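Local coordinates for antibiotic resistance protein (PDB 2VLI) that probably acts as a P-loop phosphotransferase that confers resistance to the antibiotic tunicamycin, at residues P6-N11 / E163-Q168; I86-T89 / R93-M96; V117-L122 / G133-R138; A43-T48 / G53-H58. One frame throughout, in Å; residues are numbered along the deposited sequence.

Contact 1. Residues P6-N11 / E163-Q168; sequences PIIWIN and EQIAAQ
Ile8, Ile10 and Ile165 meet without any flat group between them; the planar groups stand to the sides. On the helix, the amides of Gln164 and Gln168 lie one turn apart, and Gln164 NE2 donates to Gln168 OE1 at 3.1 Å, nearly straight at 166°. The oxygen lies in the amide plane of Gln164, and the donor comes in the carbonyl plane of Gln168 on a lone pair, which ties the two side chains together along the outer side of the helix. The indole of Trp9 goes to the other side of the strand, so the surface facing the helix is purely aliphatic.

That surface is carried by branched ends. Ile165 holds its CG2 methyl anti to the backbone N, the longer branch beside it (chi1 -69°), and the two arms serve different partners: CG2 comes 3.8 Å from Ile8 CG2, while CD1 comes 4.2 Å from Ile10 CD1. Ile165 crosses both strand side chains at a slant, spanning two residues on the same side of the strand. The backbones stay 8.5 Å apart at Ile8 CA and Ile165 CA, so only side chains meet.

All three isoleucines are buried. Strand 7-11 is the middle of the parallel sheet, flanked by strands 80-84 and 107-112, and runs into the P-loop. Helix 158-169 packs on the sheet face that also carries helix 20-28: Ile10 reaches Thr21 and Leu25, Ile165 reaches Thr21 and, on strand 107-112, Phe109.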
# COMPACT_ATOMS: atom_id res chain seq x y z
N PRO A 6 -18.02 -21.33 8.51
CA PRO A 6 -16.90 -20.62 7.89
C PRO A 6 -17.21 -19.19 7.43
O PRO A 6 -18.29 -18.93 6.93
CB PRO A 6 -16.57 -21.47 6.66
CG PRO A 6 -17.17 -22.80 6.95
CD PRO A 6 -18.39 -22.53 7.76
N ILE A 7 -16.23 -18.30 7.56
CA ILE A 7 -16.32 -16.93 7.01
C ILE A 7 -15.39 -16.82 5.79
O ILE A 7 -14.18 -17.05 5.92
CB ILE A 7 -15.98 -15.88 8.10
CG1 ILE A 7 -17.00 -16.00 9.25
CG2 ILE A 7 -16.02 -14.45 7.52
CD1 ILE A 7 -16.72 -15.10 10.44
N ILE A 8 -15.95 -16.51 4.62
CA ILE A 8 -15.15 -16.40 3.38
C ILE A 8 -15.04 -14.91 3.03
O ILE A 8 -16.00 -14.31 2.69
CB ILE A 8 -15.77 -17.19 2.24
CG1 ILE A 8 -16.03 -18.63 2.67
CG2 ILE A 8 -14.91 -17.18 1.03
CD1 ILE A 8 -16.99 -19.36 1.74
N TRP A 9 -13.83 -14.37 3.15
CA TRP A 9 -13.58 -12.94 3.11
C TRP A 9 -12.80 -12.71 1.83
O TRP A 9 -11.71 -13.23 1.67
CB TRP A 9 -12.77 -12.59 4.34
CG TRP A 9 -12.26 -11.19 4.42
CD1 TRP A 9 -11.22 -10.66 3.72
CD2 TRP A 9 -12.68 -10.17 5.34
NE1 TRP A 9 -10.98 -9.37 4.11
CE2 TRP A 9 -11.86 -9.04 5.12
CE3 TRP A 9 -13.67 -10.10 6.33
CZ2 TRP A 9 -12.01 -7.85 5.82
CZ3 TRP A 9 -13.81 -8.88 7.05
CH2 TRP A 9 -13.00 -7.78 6.78
N ILE A 10 -13.39 -11.98 0.90
CA ILE A 10 -12.85 -11.85 -0.42
C ILE A 10 -12.58 -10.39 -0.80
O ILE A 10 -13.52 -9.61 -0.99
CB ILE A 10 -13.81 -12.47 -1.47
CG1 ILE A 10 -14.05 -13.94 -1.14
CG2 ILE A 10 -13.25 -12.29 -2.91
CD1 ILE A 10 -15.28 -14.55 -1.85
N ASN A 11 -11.31 -10.03 -0.89
CA ASN A 11 -10.90 -8.71 -1.26
C ASN A 11 -10.58 -8.69 -2.74
O ASN A 11 -10.02 -9.65 -3.27
CB ASN A 11 -9.67 -8.31 -0.47
CG ASN A 11 -9.27 -6.86 -0.71
OD1 ASN A 11 -10.11 -6.00 -1.01
ND2 ASN A 11 -7.98 -6.60 -0.64
N GLU A 163 -15.12 -21.85 -7.49
CA GLU A 163 -14.77 -23.24 -7.28
C GLU A 163 -13.39 -23.41 -6.60
O GLU A 163 -13.23 -24.22 -5.71
CB GLU A 163 -14.82 -24.00 -8.63
CG GLU A 163 -16.28 -24.36 -9.02
CD GLU A 163 -16.50 -24.71 -10.51
OE1 GLU A 163 -15.55 -24.67 -11.33
OE2 GLU A 163 -17.67 -25.01 -10.84
N GLN A 164 -12.45 -22.60 -7.06
CA GLN A 164 -11.09 -22.50 -6.54
C GLN A 164 -11.09 -22.08 -5.07
O GLN A 164 -10.41 -22.66 -4.24
CB GLN A 164 -10.34 -21.47 -7.39
CG GLN A 164 -8.85 -21.34 -7.13
CD GLN A 164 -8.18 -22.65 -7.20
OE1 GLN A 164 -8.46 -23.44 -8.11
NE2 GLN A 164 -7.31 -22.93 -6.25
N ILE A 165 -11.90 -21.07 -4.76
CA ILE A 165 -12.02 -20.58 -3.39
C ILE A 165 -12.65 -21.63 -2.51
O ILE A 165 -12.13 -21.94 -1.43
CB ILE A 165 -12.81 -19.28 -3.33
CG1 ILE A 165 -12.00 -18.16 -3.98
CG2 ILE A 165 -13.18 -18.96 -1.86
CD1 ILE A 165 -12.69 -16.86 -4.17
N ALA A 166 -13.73 -22.23 -2.98
CA ALA A 166 -14.32 -23.32 -2.21
C ALA A 166 -13.34 -24.48 -1.96
O ALA A 166 -13.31 -25.01 -0.87
CB ALA A 166 -15.61 -23.83 -2.86
N ALA A 167 -12.59 -24.90 -2.97
CA ALA A 167 -11.58 -25.98 -2.80
C ALA A 167 -10.54 -25.64 -1.74
O ALA A 167 -10.18 -26.46 -0.91
CB ALA A 167 -10.85 -26.31 -4.17
N GLN A 168 -10.06 -24.40 -1.77
CA GLN A 168 -9.04 -23.98 -0.82
C GLN A 168 -9.58 -24.06 0.60
O GLN A 168 -8.89 -24.56 1.49
CB GLN A 168 -8.49 -22.60 -1.18
CG GLN A 168 -7.73 -22.66 -2.48
CD GLN A 168 -6.67 -21.56 -2.71
OE1 GLN A 168 -6.39 -21.23 -3.86
NE2 GLN A 168 -6.03 -21.09 -1.65

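Contact 2. Residues I86-T89 / R93-M96; sequences ISDT and RRLM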
# COMPACT_ATOMS: atom_id res chain seq x y z
N ILE A 86 -10.36 -3.33 -0.51
CA ILE A 86 -9.45 -2.56 0.31
C ILE A 86 -8.07 -2.62 -0.37
O ILE A 86 -7.61 -3.68 -0.74
CB ILE A 86 -9.29 -3.14 1.70
CG1 ILE A 86 -10.64 -3.12 2.47
CG2 ILE A 86 -8.22 -2.39 2.47
CD1 ILE A 86 -11.02 -1.80 3.03
N SER A 87 -7.42 -1.45 -0.44
CA SER A 87 -6.10 -1.29 -1.07
C SER A 87 -5.02 -0.87 -0.10
O SER A 87 -3.85 -1.16 -0.34
CB SER A 87 -6.21 -0.26 -2.21
OG SER A 87 -6.82 0.98 -1.78
N ASP A 88 -5.43 -0.22 0.99
CA ASP A 88 -4.59 0.36 2.03
C ASP A 88 -4.06 -0.79 2.87
O ASP A 88 -4.83 -1.56 3.42
CB ASP A 88 -5.43 1.35 2.92
CG ASP A 88 -4.58 2.16 3.94
OD1 ASP A 88 -4.24 1.67 5.06
OD2 ASP A 88 -4.26 3.35 3.67
N THR A 89 -2.74 -0.92 2.92
CA THR A 89 -2.10 -1.91 3.72
C THR A 89 -2.42 -1.67 5.20
O THR A 89 -2.66 -2.58 5.96
CB THR A 89 -0.57 -1.86 3.50
OG1 THR A 89 -0.29 -2.38 2.19
CG2 THR A 89 0.14 -2.64 4.58
N ARG A 93 -4.45 -4.24 7.63
CA ARG A 93 -3.91 -4.80 8.86
C ARG A 93 -4.88 -4.60 10.00
O ARG A 93 -5.05 -5.46 10.83
CB ARG A 93 -2.53 -4.21 9.21
CG ARG A 93 -1.98 -4.73 10.55
CD ARG A 93 -2.16 -6.26 10.83
NE ARG A 93 -1.27 -7.16 10.08
CZ ARG A 93 -0.13 -7.67 10.55
NH1 ARG A 93 0.30 -7.36 11.78
NH2 ARG A 93 0.59 -8.50 9.79
N ARG A 94 -5.50 -3.43 10.03
CA ARG A 94 -6.44 -3.01 11.08
C ARG A 94 -7.61 -3.98 11.12
O ARG A 94 -7.99 -4.47 12.19
CB ARG A 94 -6.92 -1.58 10.81
CG ARG A 94 -5.95 -0.47 11.35
CD ARG A 94 -6.69 0.89 11.66
NE ARG A 94 -6.97 1.67 10.45
CZ ARG A 94 -6.06 2.38 9.77
NH1 ARG A 94 -4.79 2.44 10.16
NH2 ARG A 94 -6.43 3.03 8.65
N LEU A 95 -8.14 -4.27 9.93
CA LEU A 95 -9.15 -5.27 9.73
C LEU A 95 -8.72 -6.65 10.16
O LEU A 95 -9.43 -7.32 10.86
CB LEU A 95 -9.60 -5.26 8.27
CG LEU A 95 -10.51 -4.14 7.76
CD1 LEU A 95 -10.51 -4.05 6.20
CD2 LEU A 95 -11.98 -4.34 8.23
N MSE A 96 -7.50 -7.07 9.77
CA MSE A 96 -7.04 -8.38 10.11
C MSE A 96 -6.86 -8.49 11.63
O MSE A 96 -7.27 -9.45 12.20
CB MSE A 96 -5.75 -8.77 9.33
CG MSE A 96 -5.89 -9.06 7.84
SE MSE A 96 -7.26 -10.33 7.20
CE MSE A 96 -8.67 -9.01 6.71
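Arg93 N donates to Thr89 O at 3.0 Å with an N-H...O angle of 154°, an i to i+4 bond that closes the first turn of helix 89-101 just after the loop from strand 80-84. Asp88, immediately before the helix, is its N-cap: OD1 accepts from the backbone N of Arg91. Arg94 NH2 comes only within charge range of that carboxylate and not into a salt bridge; the place of OD1 is less certain.

The apolar part of the contact is one pair. Ile86 and Leu95 reach toward each other tip to tip, and Leu95 CD1 lies 3.8 Å from Ile86 CG1 and 3.9 Å from Ile86 CD1, so a single leucine methyl touches both atoms of the isoleucine's longer branch. This bridges the start of the loop and the second turn of the helix. Arg93 leaves in another direction: CG is anti to its backbone N (chi1 177°), its CB rests 3.6 Å from Thr89 O, and the bent chain carries NE to a salt bridge with Asp137 of the second subunit. Thr89 OG1 is held within its own chain by Glu141 and Gln146.

Leu95 also touches Ile62 and Met65 of helix 61-75 and Trp9 of strand 7-11, while Ile86 lies against Trp61. The turn packs against both strand 7-11 and helix 61-75, with its Thr89 and Arg93 side at the subunit interface.

Contact 3. Residues V117-L122 / G133-R138; sequences VVLERL and GTVEDR
Val135 is the side chain to follow, since every contact between 117-122 and 133-138 runs through it. Its CB starts 4.0 Å from Leu119 CD2. One methyl, CG1, held anti to the backbone N (chi1 174°), comes 3.8 Å from Val118 CG1, the two valines sliding past each other in opposite directions. The other methyl, CG2, drops between two leucines: Leu119 CD2 is 3.7 Å away, crossing it at a slant, and Leu122 CD1 is 3.8 Å away, approaching end on. Val118 thus meets CG1 and Leu122 meets CG2, while Leu119 CD2 lies near both.

The segment axes come no nearer than 10.7 Å and run at 126° to each other, nearer perpendicular than antiparallel. Side chains from both helices meet between the axes, and the contact is entirely aliphatic.

Leu115 of helix 115-123 also touches Val135. With Val118, Leu119 and Leu122 it makes the four-residue hole at i, i+3, i+4 and i+7 into which Val135 fits as a knob: knobs-into-holes packing, in the part of the chain that runs from strand 107-112 to strand 150-152, consistent with the lid region of related P-loop kinases.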
# COMPACT_ATOMS: atom_id res chain seq x y z
N VAL A 117 -9.06 -6.84 -17.61
CA VAL A 117 -10.33 -7.21 -16.99
C VAL A 117 -10.81 -6.11 -16.04
O VAL A 117 -12.00 -5.74 -16.04
CB VAL A 117 -10.26 -8.58 -16.32
CG1 VAL A 117 -11.45 -8.85 -15.33
CG2 VAL A 117 -10.12 -9.67 -17.40
N VAL A 118 -9.88 -5.56 -15.27
CA VAL A 118 -10.24 -4.48 -14.35
C VAL A 118 -10.60 -3.21 -15.14
O VAL A 118 -11.58 -2.54 -14.83
CB VAL A 118 -9.13 -4.19 -13.34
CG1 VAL A 118 -9.57 -3.05 -12.44
CG2 VAL A 118 -8.83 -5.45 -12.50
N LEU A 119 -9.80 -2.87 -16.13
CA LEU A 119 -10.03 -1.66 -16.88
C LEU A 119 -11.35 -1.75 -17.60
O LEU A 119 -12.08 -0.78 -17.66
CB LEU A 119 -8.94 -1.46 -17.92
CG LEU A 119 -7.62 -0.94 -17.42
CD1 LEU A 119 -6.69 -0.90 -18.60
CD2 LEU A 119 -7.82 0.42 -16.73
N GLU A 120 -11.65 -2.93 -18.14
CA GLU A 120 -12.90 -3.14 -18.87
C GLU A 120 -14.14 -3.06 -17.94
O GLU A 120 -15.17 -2.52 -18.31
CB GLU A 120 -12.83 -4.46 -19.64
CG GLU A 120 -11.81 -4.39 -20.80
CD GLU A 120 -11.37 -5.75 -21.39
OE1 GLU A 120 -10.91 -5.75 -22.56
OE2 GLU A 120 -11.43 -6.79 -20.69
N ARG A 121 -14.02 -3.59 -16.73
CA ARG A 121 -15.10 -3.46 -15.76
C ARG A 121 -15.38 -2.00 -15.38
O ARG A 121 -16.56 -1.58 -15.28
CB ARG A 121 -14.81 -4.29 -14.52
CG ARG A 121 -15.12 -5.79 -14.71
CD ARG A 121 -16.61 -5.98 -14.96
NE ARG A 121 -17.04 -7.38 -14.91
CZ ARG A 121 -18.25 -7.82 -15.26
NH1 ARG A 121 -19.19 -6.97 -15.70
NH2 ARG A 121 -18.53 -9.12 -15.17
N LEU A 122 -14.31 -1.24 -15.17
CA LEU A 122 -14.42 0.17 -14.78
C LEU A 122 -15.04 1.04 -15.89
O LEU A 122 -15.64 2.09 -15.62
CB LEU A 122 -13.04 0.76 -14.37
CG LEU A 122 -12.37 0.27 -13.09
CD1 LEU A 122 -10.91 0.74 -13.01
CD2 LEU A 122 -13.13 0.74 -11.87
N GLY A 133 -2.21 3.75 -15.35
CA GLY A 133 -1.17 3.75 -14.35
C GLY A 133 -1.70 3.65 -12.94
O GLY A 133 -1.14 2.96 -12.10
N THR A 134 -2.83 4.31 -12.68
CA THR A 134 -3.38 4.32 -11.31
C THR A 134 -3.98 2.95 -10.99
O THR A 134 -3.87 2.46 -9.85
CB THR A 134 -4.41 5.48 -11.17
OG1 THR A 134 -3.72 6.72 -11.31
CG2 THR A 134 -5.13 5.46 -9.82
N VAL A 135 -4.62 2.33 -11.99
CA VAL A 135 -5.17 0.99 -11.87
C VAL A 135 -4.03 -0.03 -11.67
O VAL A 135 -4.08 -0.86 -10.76
CB VAL A 135 -6.04 0.63 -13.12
CG1 VAL A 135 -6.50 -0.82 -13.09
CG2 VAL A 135 -7.25 1.67 -13.27
N GLU A 136 -3.00 0.05 -12.54
CA GLU A 136 -1.88 -0.84 -12.45
C GLU A 136 -1.18 -0.70 -11.10
O GLU A 136 -0.82 -1.71 -10.53
CB GLU A 136 -0.91 -0.67 -13.62
CG GLU A 136 0.28 -1.63 -13.52
CD GLU A 136 -0.04 -3.12 -13.79
OE1 GLU A 136 -1.20 -3.51 -13.98
OE2 GLU A 136 0.94 -3.93 -13.80
N ASP A 137 -1.07 0.52 -10.56
CA ASP A 137 -0.45 0.72 -9.23
C ASP A 137 -1.21 -0.08 -8.19
O ASP A 137 -0.63 -0.67 -7.34
CB ASP A 137 -0.51 2.17 -8.75
CG ASP A 137 0.43 3.10 -9.45
OD1 ASP A 137 1.46 2.63 -10.01
OD2 ASP A 137 0.16 4.34 -9.36
N ARG A 138 -2.56 -0.02 -8.25
CA ARG A 138 -3.40 -0.73 -7.33
C ARG A 138 -3.23 -2.23 -7.41
O ARG A 138 -3.18 -2.93 -6.39
CB ARG A 138 -4.89 -0.40 -7.55
CG ARG A 138 -5.79 -1.08 -6.58
CD ARG A 138 -6.25 -0.11 -5.50
NE ARG A 138 -5.13 0.71 -4.99
CZ ARG A 138 -5.04 2.04 -5.06
NH1 ARG A 138 -3.96 2.66 -4.58
NH2 ARG A 138 -6.04 2.77 -5.60

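Contact 4. Residues A43-T48 / G53-H58; sequences ALRKLT and GDPQEH
His58 holds its CG anti to the backbone N (chi1 -172°), which sends the imidazole across to the end of helix 38-46, and Thr48 keeps OG1 beside its own backbone N, turned to meet it. The ring then donates NE2 to Thr48 OG1 at 2.9 Å, with the hydroxyl oxygen close to the ring plane (11° out). Thr48 OG1 in turn gives its proton to Leu44 O; the modelled 2.5 Å is very short, and its exact length is doubtful. The hydroxyl bridges the ring and the last turn of the helix, accepting one bond and donating the other.

Leu44 also touches the ring directly. Its CB lies over one face in a CH-pi contact, 4.0 Å from the ring centroid and 19° off the normal, while CB is 3.8 Å from His58 CD2, so it sits toward the rim. With both ring nitrogens bonded, NE2 here and ND1 to Met60 N, the ring's rotation is fixed. A looser apolar touch joins Arg45 CD to Pro55 CG at 4.3 Å.

Beyond the ring, Asp54 OD1 accepts from Gln56 N, an Asx turn leading into the 3-10 segment 55-57. Phe51 meets the histidine ring obliquely. The loop joining helices 38-46 and 61-75 is thus tied back onto the end of the first, and His58 ND1 caps Met60 N in the turn leading into the second.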
# COMPACT_ATOMS: atom_id res chain seq x y z
N ALA A 43 -24.51 3.93 6.71
CA ALA A 43 -25.11 4.32 7.99
C ALA A 43 -24.23 5.37 8.60
O ALA A 43 -24.70 6.46 8.97
CB ALA A 43 -25.19 3.10 8.91
N LEU A 44 -22.94 5.11 8.65
CA LEU A 44 -22.06 6.10 9.26
C LEU A 44 -21.96 7.46 8.53
O LEU A 44 -21.82 8.53 9.16
CB LEU A 44 -20.69 5.48 9.46
CG LEU A 44 -20.66 4.35 10.49
CD1 LEU A 44 -19.39 3.53 10.22
CD2 LEU A 44 -20.70 4.86 11.97
N ARG A 45 -22.01 7.43 7.22
CA ARG A 45 -22.01 8.68 6.49
C ARG A 45 -23.25 9.53 6.85
O ARG A 45 -23.12 10.71 7.06
CB ARG A 45 -21.86 8.45 4.98
CG ARG A 45 -23.10 8.15 4.18
CD ARG A 45 -22.86 8.40 2.66
NE ARG A 45 -23.98 9.15 2.11
CZ ARG A 45 -25.18 8.64 1.83
NH1 ARG A 45 -25.41 7.35 2.01
NH2 ARG A 45 -26.15 9.43 1.36
N LYS A 46 -24.43 8.92 6.96
CA LYS A 46 -25.67 9.63 7.32
C LYS A 46 -25.78 10.12 8.78
O LYS A 46 -26.56 11.01 9.10
CB LYS A 46 -26.83 8.71 7.01
CG LYS A 46 -26.95 8.45 5.50
CD LYS A 46 -28.07 7.50 5.21
CE LYS A 46 -27.99 6.98 3.78
NZ LYS A 46 -29.02 5.92 3.46
N LEU A 47 -25.00 9.51 9.65
CA LEU A 47 -25.03 9.78 11.09
C LEU A 47 -23.91 10.71 11.55
O LEU A 47 -23.77 10.96 12.74
CB LEU A 47 -24.86 8.44 11.84
CG LEU A 47 -26.03 7.45 11.84
CD1 LEU A 47 -25.64 6.19 12.60
CD2 LEU A 47 -27.29 8.08 12.49
N THR A 48 -23.08 11.17 10.62
CA THR A 48 -21.92 11.97 10.96
C THR A 48 -22.01 13.41 10.42
O THR A 48 -22.11 13.61 9.19
CB THR A 48 -20.65 11.30 10.45
OG1 THR A 48 -20.62 9.94 10.91
CG2 THR A 48 -19.40 12.05 10.98
N GLY A 53 -16.19 12.18 1.63
CA GLY A 53 -15.20 11.19 1.22
C GLY A 53 -15.72 9.79 1.32
O GLY A 53 -16.91 9.56 1.43
N ASP A 54 -14.79 8.84 1.25
CA ASP A 54 -15.10 7.43 1.25
C ASP A 54 -15.68 7.05 2.62
O ASP A 54 -15.02 7.23 3.62
CB ASP A 54 -13.79 6.68 0.99
CG ASP A 54 -13.95 5.19 0.76
OD1 ASP A 54 -15.07 4.61 0.85
OD2 ASP A 54 -12.89 4.59 0.46
N PRO A 55 -16.91 6.54 2.65
CA PRO A 55 -17.50 6.02 3.89
C PRO A 55 -16.62 5.00 4.58
O PRO A 55 -16.54 5.01 5.79
CB PRO A 55 -18.80 5.37 3.40
CG PRO A 55 -19.18 6.14 2.24
CD PRO A 55 -17.86 6.43 1.53
N GLN A 56 -15.90 4.17 3.81
CA GLN A 56 -15.02 3.16 4.40
C GLN A 56 -13.75 3.73 4.97
O GLN A 56 -12.94 2.99 5.51
CB GLN A 56 -14.68 2.06 3.41
CG GLN A 56 -15.89 1.46 2.76
CD GLN A 56 -15.59 0.13 2.11
OE1 GLN A 56 -14.46 -0.10 1.62
NE2 GLN A 56 -16.59 -0.77 2.12
N GLU A 57 -13.60 5.05 4.91
CA GLU A 57 -12.54 5.76 5.65
C GLU A 57 -13.04 6.39 6.95
O GLU A 57 -12.26 7.03 7.66
CB GLU A 57 -11.94 6.86 4.78
CG GLU A 57 -11.56 6.40 3.38
CD GLU A 57 -10.17 5.81 3.27
OE1 GLU A 57 -9.46 5.73 4.30
OE2 GLU A 57 -9.80 5.41 2.12
N HIS A 58 -14.32 6.21 7.27
CA HIS A 58 -14.87 6.72 8.53
C HIS A 58 -14.14 6.00 9.65
O HIS A 58 -14.04 4.78 9.62
CB HIS A 58 -16.36 6.46 8.59
CG HIS A 58 -17.05 7.11 9.76
ND1 HIS A 58 -16.78 6.78 11.07
CD2 HIS A 58 -17.98 8.09 9.80
CE1 HIS A 58 -17.54 7.51 11.87
NE2 HIS A 58 -18.29 8.30 11.12

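In the fold
Contact 1 encloses the other three along the chain, and contact 2 is the meeting point. Asn11 OD1 of contact 1 lies 2.7 Å from Ile86 N of contact 2, a probable hydrogen bond, and Trp9 packs on both Leu95 and Met96, the latter a selenomethionine. Contact 2 also reaches contact 4, where Ile86 CD1 is 4.1 Å from Gln56 OE1, and packs on contact 3 through Ser87 and Arg138. Contacts 1 and 4 are about 28 Å apart, centre to centre. Cadmium, bound by Glu145 and His150, is about 14 Å from the Ile165 side chain and about 13 Å from that of Thr89. Arg93 and Asp137 pair contacts 2 and 3 across the two subunits.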